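Local coordinates for protein lipoteichoic acid primase (Listeria monocytogenes, PDB 4UOP) that belongs to the sulfatase family of enzymes and carries a bound magnesium ion in its extracellular catalytic domain, at residues B[33-36]-B[37-41]; B[110-113]-B[114-118]; B[360-363]-B[364-367]; B[382-385]-B[386-389]. All blocks are in the same frame, centred on the assembly; numbering follows the deposited sequence.

Contact 1 (B[33-36]-B[37-41]); sequences TAKN and VNDIK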
loop_
_atom_site.group_PDB
_atom_site.type_symbol
_atom_site.label_atom_id
_atom_site.label_comp_id
_atom_site.label_asym_id
_atom_site.label_seq_id
_atom_site.Cartn_x
_atom_site.Cartn_y
_atom_site.Cartn_z
ATOM N N THR B 33 -12.974 10.810 -21.517
ATOM C CA THR B 33 -14.100 10.094 -22.111
ATOM C C THR B 33 -13.779 8.622 -22.312
ATOM O O THR B 33 -12.614 8.212 -22.226
ATOM C CB THR B 33 -14.458 10.657 -23.493
ATOM O OG1 THR B 33 -13.417 10.340 -24.424
ATOM C CG2 THR B 33 -14.665 12.176 -23.423
ATOM N N ALA B 34 -14.811 7.839 -22.615
ATOM C CA ALA B 34 -14.653 6.397 -22.832
ATOM C C ALA B 34 -13.776 6.116 -24.043
ATOM O O ALA B 34 -12.948 5.190 -24.041
ATOM C CB ALA B 34 -16.011 5.742 -23.003
ATOM N N LYS B 35 -13.969 6.919 -25.088
ATOM C CA LYS B 35 -13.203 6.790 -26.318
ATOM C C LYS B 35 -11.725 7.064 -26.074
ATOM O O LYS B 35 -10.868 6.317 -26.537
ATOM C CB LYS B 35 -13.754 7.776 -27.370
ATOM C CG LYS B 35 -13.096 7.718 -28.737
ATOM C CD LYS B 35 -13.293 6.370 -29.414
ATOM C CE LYS B 35 -13.165 6.486 -30.932
ATOM N NZ LYS B 35 -11.942 7.232 -31.345
ATOM N N ASN B 36 -11.431 8.144 -25.355
ATOM C CA ASN B 36 -10.053 8.509 -25.042
ATOM C C ASN B 36 -9.331 7.396 -24.300
ATOM O O ASN B 36 -8.202 7.054 -24.636
ATOM C CB ASN B 36 -10.005 9.763 -24.171
ATOM C CG ASN B 36 -10.450 11.002 -24.907
ATOM O OD1 ASN B 36 -10.517 11.018 -26.134
ATOM N ND2 ASN B 36 -10.767 12.047 -24.158
ATOM N N VAL B 37 -9.997 6.847 -23.292
ATOM C CA VAL B 37 -9.423 5.769 -22.477
ATOM C C VAL B 37 -9.107 4.572 -23.357
ATOM O O VAL B 37 -8.003 4.041 -23.309
ATOM C CB VAL B 37 -10.367 5.379 -21.325
ATOM C CG1 VAL B 37 -9.978 4.034 -20.712
ATOM C CG2 VAL B 37 -10.365 6.473 -20.274
ATOM N N ASN B 38 -10.063 4.166 -24.185
ATOM C CA ASN B 38 -9.846 3.038 -25.093
ATOM C C ASN B 38 -8.685 3.287 -26.053
ATOM O O ASN B 38 -7.891 2.395 -26.299
ATOM C CB ASN B 38 -11.127 2.698 -25.872
ATOM C CG ASN B 38 -12.257 2.210 -24.969
ATOM O OD1 ASN B 38 -12.047 1.841 -23.811
ATOM N ND2 ASN B 38 -13.459 2.207 -25.500
ATOM N N ASP B 39 -8.598 4.502 -26.605
ATOM C CA ASP B 39 -7.491 4.875 -27.493
ATOM C C ASP B 39 -6.138 4.821 -26.791
ATOM O O ASP B 39 -5.158 4.360 -27.369
ATOM C CB ASP B 39 -7.704 6.291 -28.067
ATOM C CG ASP B 39 -8.830 6.355 -29.092
ATOM O OD1 ASP B 39 -9.242 5.300 -29.628
ATOM O OD2 ASP B 39 -9.301 7.484 -29.374
ATOM N N ILE B 40 -6.079 5.300 -25.551
ATOM C CA ILE B 40 -4.849 5.226 -24.758
ATOM C C ILE B 40 -4.402 3.767 -24.556
ATOM O O ILE B 40 -3.225 3.450 -24.732
ATOM C CB ILE B 40 -5.006 5.939 -23.398
ATOM C CG1 ILE B 40 -5.112 7.457 -23.612
ATOM C CG2 ILE B 40 -3.831 5.624 -22.479
ATOM C CD1 ILE B 40 -5.647 8.208 -22.416
ATOM N N LYS B 41 -5.342 2.883 -24.221
ATOM C CA LYS B 41 -5.012 1.468 -24.018
ATOM C C LYS B 41 -4.502 0.836 -25.310
ATOM O O LYS B 41 -3.585 0.032 -25.291
ATOM C CB LYS B 41 -6.210 0.683 -23.479
ATOM C CG LYS B 41 -5.828 -0.725 -23.012
ATOM C CD LYS B 41 -6.936 -1.382 -22.217
ATOM C CE LYS B 41 -6.478 -2.693 -21.572
ATOM N NZ LYS B 41 -7.622 -3.358 -20.870
#
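Val37, Asn38, Asp39 and Ile40 each donate a backbone N-H to the carbonyl oxygen four residues earlier, on Thr33, Ala34, Lys35 and Asn36, so 34-41 is a short, regular alpha helix capped by Thr33. As the N-cap, Thr33 OG1 accepts from Asn36 N at 3.1 Å and so satisfies an amide that has no preceding helical turn to bond to. A threonine suits this position because its short side chain carries the hydroxyl close to the backbone.

On the outer side, Lys35 and Asp39 are one turn apart and oppositely charged. Lys35 starts with CG turned away from its own N (chi1 -177°), then bends at chi2 (63°) and again at chi4 (49°), which swings the ammonium group back to the carboxylate. Lys35 NZ lies 3.3 Å from Asp39 OD2, a salt bridge whose hydrogen bond is weak. Both residues are exposed, and Lys35 also touches a neighbouring molecule in the crystal, which may influence the conformation of the lysine. Two branched residues hug the backbone: Val37 CG2 lies 3.4 Å from Thr33 O, and Ile40 CG1 lies 3.3 Å from Asn36 O.

Val37 is buried and packs on Ile357 and Phe359 of a loop, while Ile40 packs on Lys423, Leu424 and Tyr427 of helix 412-433. Lys41 reaches from the last turn to Thr361 OG1 and Phe359 O, tying the helix to the chain that leads toward strand 371-373.

Contact 2 (B[110-113]-B[114-118]); sequences DAEW and SVYTS
Glu112 and Tyr116, one helical turn apart, lie side by side and point the same way. Starting from the backbone, Glu112 CB rests against the ring at 3.6 Å from Tyr116 CE2. Next, Glu112 CG comes within 3.7 Å of Tyr116 OH, and Glu112 CD lies 3.6 Å from Tyr116 OH. At the tip Glu112 OE1 accepts from Tyr116 OH at 2.7 Å through its anti lone pair, the carboxylate standing 87° from the ring plane. Tyr167 OH also bonds OE1, and Arg163 forms a salt bridge with OE2; glutamate's extended chain is long enough to run from the backbone alongside the ring to the hydroxyl.

Trp113 and Thr117, also four residues apart, meet at an angle instead. Thr117 OG1 donates to Trp113 O at 2.6 Å, while Thr117 N bonds the same oxygen from the opposite face of its plane, so this carbonyl in the last turn is held twice. Thr117 CG2 sits 4.0 Å from the centroid of the six-membered ring of Trp113, a CH-pi contact over the face.

Helix 107-117, which also supplies the magnesium ligand Thr108, packs between strands of the central sheet and helix 341-348: Tyr116 on strand 214-219, Ala111 on strand 59-65 and Val115 on Ile341.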
loop_
_atom_site.group_PDB
_atom_site.type_symbol
_atom_site.label_atom_id
_atom_site.label_comp_id
_atom_site.label_asym_id
_atom_site.label_seq_id
_atom_site.Cartn_x
_atom_site.Cartn_y
_atom_site.Cartn_z
ATOM N N ASP B 110 -9.822 -5.091 -3.517
ATOM C CA ASP B 110 -9.322 -4.598 -4.793
ATOM C C ASP B 110 -9.806 -5.461 -5.964
ATOM O O ASP B 110 -10.058 -4.941 -7.050
ATOM C CB ASP B 110 -7.793 -4.509 -4.799
ATOM C CG ASP B 110 -7.264 -3.413 -3.887
ATOM O OD1 ASP B 110 -8.033 -2.495 -3.516
ATOM O OD2 ASP B 110 -6.065 -3.454 -3.564
ATOM N N ALA B 111 -9.959 -6.762 -5.735
ATOM C CA ALA B 111 -10.529 -7.631 -6.748
ATOM C C ALA B 111 -11.963 -7.227 -7.041
ATOM O O ALA B 111 -12.348 -7.060 -8.199
ATOM C CB ALA B 111 -10.451 -9.079 -6.310
ATOM N N GLU B 112 -12.763 -7.061 -5.984
ATOM C CA GLU B 112 -14.136 -6.630 -6.133
ATOM C C GLU B 112 -14.189 -5.283 -6.842
ATOM O O GLU B 112 -15.005 -5.100 -7.747
ATOM C CB GLU B 112 -14.808 -6.521 -4.774
ATOM C CG GLU B 112 -15.047 -7.863 -4.078
ATOM C CD GLU B 112 -15.915 -7.692 -2.844
ATOM O OE1 GLU B 112 -17.129 -7.486 -3.008
ATOM O OE2 GLU B 112 -15.364 -7.741 -1.717
ATOM N N TRP B 113 -13.340 -4.350 -6.412
ATOM C CA TRP B 113 -13.271 -3.024 -7.039
ATOM C C TRP B 113 -13.074 -3.126 -8.552
ATOM O O TRP B 113 -13.784 -2.458 -9.341
ATOM C CB TRP B 113 -12.142 -2.181 -6.417
ATOM C CG TRP B 113 -12.013 -0.850 -7.087
ATOM C CD1 TRP B 113 -11.262 -0.557 -8.178
ATOM C CD2 TRP B 113 -12.718 0.349 -6.756
ATOM N NE1 TRP B 113 -11.437 0.758 -8.542
ATOM C CE2 TRP B 113 -12.323 1.338 -7.681
ATOM C CE3 TRP B 113 -13.630 0.690 -5.757
ATOM C CZ2 TRP B 113 -12.820 2.638 -7.639
ATOM C CZ3 TRP B 113 -14.120 1.984 -5.717
ATOM C CH2 TRP B 113 -13.711 2.939 -6.644
ATOM N N SER B 114 -12.069 -3.906 -8.940
ATOM C CA SER B 114 -11.699 -4.105 -10.341
ATOM C C SER B 114 -12.851 -4.681 -11.148
ATOM O O SER B 114 -13.171 -4.207 -12.237
ATOM C CB SER B 114 -10.493 -5.051 -10.434
ATOM O OG SER B 114 -9.330 -4.426 -9.968
ATOM N N VAL B 115 -13.491 -5.695 -10.590
ATOM C CA VAL B 115 -14.573 -6.361 -11.283
ATOM C C VAL B 115 -15.814 -5.469 -11.420
ATOM O O VAL B 115 -16.380 -5.352 -12.518
ATOM C CB VAL B 115 -14.898 -7.710 -10.610
ATOM C CG1 VAL B 115 -16.122 -8.355 -11.236
ATOM C CG2 VAL B 115 -13.684 -8.626 -10.720
ATOM N N TYR B 116 -16.228 -4.816 -10.342
ATOM C CA TYR B 116 -17.459 -4.023 -10.396
ATOM C C TYR B 116 -17.308 -2.735 -11.230
ATOM O O TYR B 116 -18.267 -2.328 -11.881
ATOM C CB TYR B 116 -17.962 -3.637 -9.006
ATOM C CG TYR B 116 -18.146 -4.781 -8.030
ATOM C CD1 TYR B 116 -18.475 -6.047 -8.459
ATOM C CD2 TYR B 116 -17.999 -4.571 -6.662
ATOM C CE1 TYR B 116 -18.629 -7.087 -7.552
ATOM C CE2 TYR B 116 -18.147 -5.595 -5.755
ATOM C CZ TYR B 116 -18.454 -6.853 -6.203
ATOM O OH TYR B 116 -18.586 -7.887 -5.295
ATOM N N THR B 117 -16.137 -2.102 -11.158
ATOM C CA THR B 117 -15.948 -0.752 -11.703
ATOM C C THR B 117 -15.211 -0.705 -13.035
ATOM O O THR B 117 -15.309 0.307 -13.742
ATOM C CB THR B 117 -15.185 0.195 -10.730
ATOM O OG1 THR B 117 -13.802 -0.184 -10.629
ATOM C CG2 THR B 117 -15.825 0.197 -9.366
ATOM N N SER B 118 -14.456 -1.759 -13.372
ATOM C CA SER B 118 -13.544 -1.730 -14.508
ATOM C C SER B 118 -12.606 -0.514 -14.443
ATOM O O SER B 118 -12.319 0.124 -15.462
ATOM C CB SER B 118 -14.327 -1.757 -15.832
ATOM O OG SER B 118 -13.529 -2.237 -16.895
#

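Contact 3 (B[360-363]-B[364-367]); sequences GTDI and LNSS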
loop_
_atom_site.group_PDB
_atom_site.type_symbol
_atom_site.label_atom_id
_atom_site.label_comp_id
_atom_site.label_asym_id
_atom_site.label_seq_id
_atom_site.Cartn_x
_atom_site.Cartn_y
_atom_site.Cartn_z
ATOM N N GLY B 360 -11.042 -1.709 -18.610
ATOM C CA GLY B 360 -10.948 -3.073 -19.124
ATOM C C GLY B 360 -11.398 -3.168 -20.557
ATOM O O GLY B 360 -11.938 -2.198 -21.116
ATOM N N THR B 361 -11.195 -4.347 -21.133
ATOM C CA THR B 361 -11.488 -4.657 -22.517
ATOM C C THR B 361 -12.296 -5.961 -22.605
ATOM O O THR B 361 -12.097 -6.883 -21.815
ATOM C CB THR B 361 -10.163 -4.822 -23.298
ATOM O OG1 THR B 361 -9.379 -3.630 -23.147
ATOM C CG2 THR B 361 -10.395 -5.089 -24.764
ATOM N N ASP B 362 -13.190 -6.030 -23.577
ATOM C CA ASP B 362 -13.928 -7.243 -23.890
ATOM C C ASP B 362 -12.938 -8.286 -24.410
ATOM O O ASP B 362 -12.460 -8.219 -25.537
ATOM C CB ASP B 362 -15.025 -6.932 -24.907
ATOM C CG ASP B 362 -15.771 -8.158 -25.391
ATOM O OD1 ASP B 362 -15.514 -9.292 -24.924
ATOM O OD2 ASP B 362 -16.647 -7.980 -26.264
ATOM N N ILE B 363 -12.638 -9.286 -23.586
ATOM C CA ILE B 363 -11.578 -10.205 -23.957
ATOM C C ILE B 363 -11.977 -11.192 -25.059
ATOM O O ILE B 363 -11.109 -11.807 -25.661
ATOM C CB ILE B 363 -11.010 -10.965 -22.744
ATOM C CG1 ILE B 363 -12.007 -11.947 -22.173
ATOM C CG2 ILE B 363 -10.531 -9.977 -21.675
ATOM C CD1 ILE B 363 -11.345 -12.932 -21.216
ATOM N N LEU B 364 -13.267 -11.344 -25.327
ATOM C CA LEU B 364 -13.693 -12.246 -26.400
ATOM C C LEU B 364 -13.710 -11.559 -27.769
ATOM O O LEU B 364 -14.002 -12.204 -28.779
ATOM C CB LEU B 364 -15.061 -12.848 -26.092
ATOM C CG LEU B 364 -15.160 -13.643 -24.780
ATOM C CD1 LEU B 364 -16.565 -14.173 -24.603
ATOM C CD2 LEU B 364 -14.146 -14.761 -24.754
ATOM N N ASN B 365 -13.407 -10.271 -27.805
ATOM C CA ASN B 365 -13.395 -9.521 -29.064
ATOM C C ASN B 365 -12.122 -8.732 -29.309
ATOM O O ASN B 365 -12.105 -7.763 -30.063
ATOM C CB ASN B 365 -14.621 -8.631 -29.133
ATOM C CG ASN B 365 -15.832 -9.402 -29.553
ATOM O OD1 ASN B 365 -15.918 -9.852 -30.694
ATOM N ND2 ASN B 365 -16.749 -9.632 -28.620
ATOM N N SER B 366 -11.052 -9.188 -28.700
ATOM C CA SER B 366 -9.735 -8.618 -28.928
ATOM C C SER B 366 -8.743 -9.750 -28.902
ATOM O O SER B 366 -9.057 -10.861 -28.460
ATOM C CB SER B 366 -9.420 -7.570 -27.863
ATOM O OG SER B 366 -9.522 -8.116 -26.560
ATOM N N SER B 367 -7.551 -9.497 -29.421
ATOM C CA SER B 367 -6.512 -10.514 -29.438
ATOM C C SER B 367 -5.186 -10.035 -28.894
ATOM O O SER B 367 -4.300 -10.859 -28.708
ATOM C CB SER B 367 -6.315 -11.071 -30.849
ATOM O OG SER B 367 -7.357 -11.983 -31.152
#
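Asp362 gathers most of the polar contacts from Leu364, Asn365 and Ser366. Its carboxylate serves two donors, one on each oxygen: Leu364 N reaches Asp362 OD1 at 3.1 Å and Asn365 ND2 reaches Asp362 OD2 at 2.9 Å, both from above the carboxylate plane. With chi1 at 175° the carboxylate lies on the carbonyl side of Asp362, toward the residues that follow. The amide of Asn365 stands steeply to it, with planes 76° apart. Meanwhile Asp362 O accepts from Asn365 N at 3.2 Å and from Ser366 OG at 3.1 Å, the two donors approaching opposite faces of the carbonyl.

In the next shell, Asp362 packs on Thr344 and Asn347 of helix 341-348, and Thr344 OG1 bonds Ile363 N. Asn365 can use both ends of its amide, since its OD1 accepts from Asp50 N while ND2 faces the aspartate. Asn334 ND2 bonds Ile363 O and, weakly, Ser366 OG.

The Leu364 N bond to the short aspartate side chain makes an Asx turn, and the Asn365 N bond to Asp362 O closes a type I beta turn over 362-365; the two motifs overlap in the loop between helix 341-348 and strand 371-373.

Contact 4 (B[382-385]-B[386-389]); sequences YFTN and SYMY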
loop_
_atom_site.group_PDB
_atom_site.type_symbol
_atom_site.label_atom_id
_atom_site.label_comp_id
_atom_site.label_asym_id
_atom_site.label_seq_id
_atom_site.Cartn_x
_atom_site.Cartn_y
_atom_site.Cartn_z
ATOM N N TYR B 382 3.450 -4.599 -16.928
ATOM C CA TYR B 382 2.276 -5.222 -17.550
ATOM C C TYR B 382 2.535 -6.647 -18.037
ATOM O O TYR B 382 3.689 -7.038 -18.292
ATOM C CB TYR B 382 1.754 -4.362 -18.709
ATOM C CG TYR B 382 2.736 -4.208 -19.829
ATOM C CD1 TYR B 382 2.822 -5.154 -20.828
ATOM C CD2 TYR B 382 3.600 -3.111 -19.886
ATOM C CE1 TYR B 382 3.731 -5.029 -21.859
ATOM C CE2 TYR B 382 4.519 -2.980 -20.916
ATOM C CZ TYR B 382 4.570 -3.937 -21.903
ATOM O OH TYR B 382 5.470 -3.839 -22.934
ATOM N N PHE B 383 1.449 -7.399 -18.186
ATOM C CA PHE B 383 1.470 -8.752 -18.744
ATOM C C PHE B 383 0.769 -8.790 -20.097
ATOM O O PHE B 383 -0.325 -8.264 -20.218
ATOM C CB PHE B 383 0.713 -9.731 -17.852
ATOM C CG PHE B 383 1.186 -9.785 -16.433
ATOM C CD1 PHE B 383 2.515 -9.974 -16.133
ATOM C CD2 PHE B 383 0.273 -9.726 -15.391
ATOM C CE1 PHE B 383 2.939 -10.061 -14.809
ATOM C CE2 PHE B 383 0.681 -9.818 -14.073
ATOM C CZ PHE B 383 2.020 -9.979 -13.778
ATOM N N THR B 384 1.381 -9.427 -21.101
ATOM C CA THR B 384 0.706 -9.689 -22.378
ATOM C C THR B 384 0.434 -11.182 -22.513
ATOM O O THR B 384 0.647 -11.932 -21.559
ATOM C CB THR B 384 1.516 -9.184 -23.593
ATOM O OG1 THR B 384 2.552 -10.115 -23.910
ATOM C CG2 THR B 384 2.099 -7.820 -23.329
ATOM N N ASN B 385 -0.005 -11.628 -23.686
ATOM C CA ASN B 385 -0.131 -13.066 -23.926
ATOM C C ASN B 385 1.184 -13.823 -24.171
ATOM O O ASN B 385 1.184 -15.053 -24.203
ATOM C CB ASN B 385 -1.109 -13.369 -25.070
ATOM C CG ASN B 385 -0.673 -12.782 -26.403
ATOM O OD1 ASN B 385 0.504 -12.682 -26.701
ATOM N ND2 ASN B 385 -1.642 -12.387 -27.210
ATOM N N SER B 386 2.293 -13.109 -24.307
ATOM C CA SER B 386 3.570 -13.767 -24.539
ATOM C C SER B 386 4.733 -13.275 -23.694
ATOM O O SER B 386 5.775 -13.927 -23.672
ATOM C CB SER B 386 3.933 -13.641 -26.018
ATOM O OG SER B 386 4.222 -12.291 -26.321
ATOM N N TYR B 387 4.596 -12.140 -23.008
ATOM C CA TYR B 387 5.696 -11.638 -22.181
ATOM C C TYR B 387 5.221 -10.680 -21.096
ATOM O O TYR B 387 4.103 -10.169 -21.161
ATOM C CB TYR B 387 6.760 -10.963 -23.045
ATOM C CG TYR B 387 6.374 -9.591 -23.562
ATOM C CD1 TYR B 387 5.712 -9.443 -24.763
ATOM C CD2 TYR B 387 6.669 -8.453 -22.829
ATOM C CE1 TYR B 387 5.335 -8.191 -25.226
ATOM C CE2 TYR B 387 6.301 -7.196 -23.285
ATOM C CZ TYR B 387 5.638 -7.079 -24.482
ATOM O OH TYR B 387 5.279 -5.834 -24.948
ATOM N N MET B 388 6.066 -10.478 -20.090
ATOM C CA MET B 388 5.849 -9.464 -19.070
ATOM C C MET B 388 6.945 -8.413 -19.146
ATOM O O MET B 388 8.085 -8.722 -19.494
ATOM C CB MET B 388 5.793 -10.073 -17.659
ATOM C CG MET B 388 7.056 -10.655 -17.069
ATOM S SD MET B 388 6.953 -10.703 -15.249
ATOM C CE MET B 388 7.274 -9.013 -14.826
ATOM N N TYR B 389 6.580 -7.168 -18.879
ATOM C CA TYR B 389 7.545 -6.095 -18.776
ATOM C C TYR B 389 7.506 -5.488 -17.381
ATOM O O TYR B 389 6.437 -5.301 -16.811
ATOM C CB TYR B 389 7.301 -4.998 -19.818
ATOM C CG TYR B 389 8.232 -3.856 -19.569
ATOM C CD1 TYR B 389 9.566 -3.951 -19.915
ATOM C CD2 TYR B 389 7.801 -2.716 -18.902
ATOM C CE1 TYR B 389 10.450 -2.922 -19.651
ATOM C CE2 TYR B 389 8.680 -1.675 -18.630
ATOM C CZ TYR B 389 10.004 -1.788 -19.008
ATOM O OH TYR B 389 10.897 -0.776 -18.728
HETATM O O HOH W 1 2.660 -9.970 -26.679
#
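Tyr382 and Tyr389 face each other in a tight beta hairpin, strands 381-383 and 387-390 of an antiparallel five-stranded sheet. They form a hydrogen-bonded pair, with Tyr389 N 3.0 Å from Tyr382 O, and Phe383 with Met388 is the non-hydrogen-bonded pair that follows.

Tyr382, Tyr387 and Tyr389 build an aromatic cluster against helix 412-433. Tyr389 CB lies over one face of the Tyr382 ring, 3.9 Å from its centroid, as a CH-pi contact. Tyr387 OH arrives in the plane of that ring, at its edge, and donates to Tyr382 OH at 2.8 Å; the planes of these two rings stand 73° apart. Tyrosine suits these places because its ring packs while its hydroxyl still finds partners: Tyr382 OH bonds Val414 O, Tyr387 OH bonds Arg417 and Tyr389 OH bonds Phe395 O. Phe383 and Met388 extend together from the other face of the sheet, the sulfur beside the phenylalanine edge as a Met-aromatic contact, and Phe383 also stacks on Phe100.

Thr384 bonds across the turn. Its methyl CG2 covers a face of the Tyr387 ring, and its hydroxyl, set between the backbone N and the carbonyl carbon (chi1 80°), is thereby aimed at two amides: Ser386 N, an ST turn, and Tyr387 N, each 3.0 Å from Thr384 OG1. A water bridges Thr384 OG1 and Ser386 OG, 2.8 Å from each.

How the contacts relate
Contacts 1 to 4 follow one another along the chain without interleaving, and contact 3 touches each of the others. Its Thr361 OG1 lies 2.9 Å from Lys41 NZ of contact 1, and its Gly360 N lies 3.1 Å from Ser118 OG of contact 2, both probable hydrogen bonds; with contact 4 it has only packing, Ser367 against Asn385. Centres of contacts 1 and 3 are about 14 Å apart, those of 2 and 3 about 17 Å. Helix 412-433 packs on both contact 1 and contact 4. The loop of contact 3 thus joins the buried, magnesium-proximal helix 107-117 to the N-terminal helix and, by packing, to the hairpin 381-390 of the five-stranded sheet.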